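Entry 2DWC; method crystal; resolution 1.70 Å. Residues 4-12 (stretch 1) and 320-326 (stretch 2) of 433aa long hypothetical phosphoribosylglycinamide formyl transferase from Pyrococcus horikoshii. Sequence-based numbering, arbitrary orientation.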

# COMPACT_ATOMS: atom_id res chain seq x y z
N MET B 4 19.84 11.84 -16.84
CA MET B 4 20.04 13.24 -16.53
C MET B 4 19.90 13.62 -15.08
O MET B 4 20.20 14.77 -14.75
CB MET B 4 19.11 14.12 -17.38
CG MET B 4 17.62 13.96 -17.02
SD MET B 4 16.71 15.14 -18.11
CE MET B 4 16.89 14.26 -19.66
N ILE B 5 19.42 12.71 -14.21
CA ILE B 5 19.33 13.06 -12.80
C ILE B 5 20.51 12.39 -12.05
O ILE B 5 21.35 11.77 -12.68
CB ILE B 5 18.02 12.58 -12.14
CG1 ILE B 5 17.89 11.05 -12.23
CG2 ILE B 5 16.80 13.21 -12.87
CD1 ILE B 5 16.83 10.47 -11.19
N LYS B 6 20.59 12.56 -10.74
CA LYS B 6 21.67 11.95 -9.98
C LYS B 6 21.12 11.31 -8.72
O LYS B 6 19.92 11.39 -8.41
CB LYS B 6 22.70 13.00 -9.60
CG LYS B 6 22.08 14.14 -8.79
CD LYS B 6 23.06 15.31 -8.72
CE LYS B 6 22.40 16.54 -8.13
NZ LYS B 6 21.97 16.25 -6.74
N LEU B 7 22.01 10.66 -7.99
CA LEU B 7 21.63 10.01 -6.72
C LEU B 7 21.00 11.07 -5.82
O LEU B 7 21.54 12.20 -5.63
CB LEU B 7 22.91 9.40 -6.07
CG LEU B 7 22.76 8.80 -4.66
CD1 LEU B 7 22.01 7.50 -4.68
CD2 LEU B 7 24.16 8.56 -4.08
N ARG B 8 19.84 10.71 -5.25
CA ARG B 8 19.04 11.59 -4.41
C ARG B 8 19.13 11.27 -2.92
O ARG B 8 18.93 10.12 -2.52
CB ARG B 8 17.56 11.49 -4.85
CG ARG B 8 16.64 12.27 -3.98
CD ARG B 8 15.19 12.15 -4.54
NE ARG B 8 15.05 12.96 -5.77
CZ ARG B 8 14.90 14.29 -5.78
NH1 ARG B 8 14.86 15.01 -4.63
NH2 ARG B 8 14.81 14.91 -6.94
N ASP B 9 19.40 12.29 -2.13
CA ASP B 9 19.51 12.12 -0.69
C ASP B 9 18.40 12.86 0.03
O ASP B 9 18.29 12.78 1.25
CB ASP B 9 20.85 12.73 -0.22
CG ASP B 9 21.13 12.50 1.25
OD1 ASP B 9 21.18 11.33 1.66
OD2 ASP B 9 21.32 13.50 1.98
N GLU B 10 17.54 13.56 -0.72
CA GLU B 10 16.54 14.39 -0.05
C GLU B 10 15.19 14.34 -0.74
O GLU B 10 15.13 14.08 -1.94
CB GLU B 10 17.05 15.87 -0.07
CG GLU B 10 16.14 16.95 0.50
CD GLU B 10 15.18 17.56 -0.55
OE1 GLU B 10 15.32 17.28 -1.75
OE2 GLU B 10 14.28 18.33 -0.15
N LEU B 11 14.14 14.55 0.05
CA LEU B 11 12.79 14.65 -0.49
C LEU B 11 12.08 15.74 0.27
O LEU B 11 12.22 15.87 1.51
CB LEU B 11 11.98 13.35 -0.27
CG LEU B 11 12.25 12.18 -1.23
CD1 LEU B 11 11.46 10.95 -0.74
CD2 LEU B 11 11.86 12.54 -2.66
N GLY B 12 11.31 16.52 -0.49
CA GLY B 12 10.44 17.54 0.08
C GLY B 12 9.03 16.99 0.28
O GLY B 12 8.83 15.76 0.34
N ALA B 320 13.70 4.02 -8.09
CA ALA B 320 14.76 4.10 -9.09
C ALA B 320 14.69 5.43 -9.84
O ALA B 320 15.71 6.09 -10.00
CB ALA B 320 14.65 2.94 -10.12
N VAL B 321 13.49 5.83 -10.30
CA VAL B 321 13.41 7.05 -11.12
C VAL B 321 13.47 8.39 -10.40
O VAL B 321 13.64 9.44 -11.05
CB VAL B 321 12.19 7.00 -12.11
CG1 VAL B 321 12.21 5.68 -12.86
CG2 VAL B 321 10.85 7.18 -11.36
N LEU B 322 13.37 8.36 -9.07
CA LEU B 322 13.55 9.55 -8.24
C LEU B 322 15.06 9.65 -7.89
O LEU B 322 15.49 10.65 -7.32
CB LEU B 322 12.75 9.44 -6.93
CG LEU B 322 11.24 9.67 -7.15
CD1 LEU B 322 10.51 9.48 -5.81
CD2 LEU B 322 11.04 11.08 -7.74
N GLY B 323 15.83 8.62 -8.27
CA GLY B 323 17.28 8.58 -7.97
C GLY B 323 17.57 8.04 -6.57
O GLY B 323 18.68 8.18 -6.07
N LEU B 324 16.61 7.38 -5.93
CA LEU B 324 16.82 6.85 -4.57
C LEU B 324 17.47 5.46 -4.68
O LEU B 324 17.37 4.77 -5.70
CB LEU B 324 15.47 6.74 -3.83
CG LEU B 324 14.84 8.12 -3.61
CD1 LEU B 324 13.35 7.94 -3.15
CD2 LEU B 324 15.59 8.92 -2.56
N PRO B 325 18.10 5.02 -3.59
CA PRO B 325 18.73 3.70 -3.59
C PRO B 325 17.70 2.59 -3.36
O PRO B 325 16.55 2.82 -2.92
CB PRO B 325 19.74 3.79 -2.44
CG PRO B 325 19.12 4.76 -1.51
CD PRO B 325 18.48 5.80 -2.40
N ILE B 326 18.12 1.37 -3.67
CA ILE B 326 17.29 0.19 -3.44
C ILE B 326 18.24 -0.88 -2.86
O ILE B 326 19.23 -1.28 -3.53
CB ILE B 326 16.72 -0.38 -4.75
CG1 ILE B 326 15.72 0.64 -5.36
CG2 ILE B 326 16.08 -1.77 -4.46
CD1 ILE B 326 15.26 0.29 -6.83

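Residues 4-12 run mostly as loop past the end of a helix that enters the second stretch from earlier in the chain and gives way to loop. Of the CA atoms, those of Leu-7 and Gly-323 lie nearest across the two stretches, 4.7 Å apart. Gly-323 leaves the helix with positive phi (84°) in a Schellman motif, and its N bonds back to Ala-320 O at 3.1 Å. With no further helical turn beyond them, Leu-322 O and Gly-323 O can accept from the other stretch. Gly-323 O accepts a nearly straight hydrogen bond from Arg-8 N (2.9 Å, 168°) and also receives a CA-H...O contact from Leu-7 CA at 3.5 Å. Glycine suits this position twice over: positive phi favours it, and a CB here would point toward the loop and fall 2.5 Å from Lys-6 O, a clash.

Arg-8 joins the backbone pairing to the side-chain contact. Its NE donates to Leu-322 O at 2.8 Å, with a more bent angle of 137°, and this carbonyl lies at the guanidinium edge, near its plane, where the N-H groups point. Within its own stretch, Arg-8 NH1 bonds to Glu-10 O at 2.9 Å, so one side chain links Leu-322 O to Glu-10 O, two residues further along its own stretch; a long salt bridge from NH1 to Glu-10 OE1, 3.7 Å, adds charge complementarity.

Apolar groups fill in around these polar links. The CA-to-CB bond of Ile-5 points toward the other stretch, and its CD1 lies 3.4 Å from Val-321 O and 3.6 Å from Gly-323 N, so the methyl packs on backbone. Leu-324 starts away from the loop, but its end returns: CD2 lies 3.8 Å from Arg-8 CG, against the aliphatic part of the arginine, while CD1 meets Leu-11 CD1 at 4.3 Å. The cost is Arg-8 O, buried without a polar partner and 3.5 Å from Leu-324 CD2.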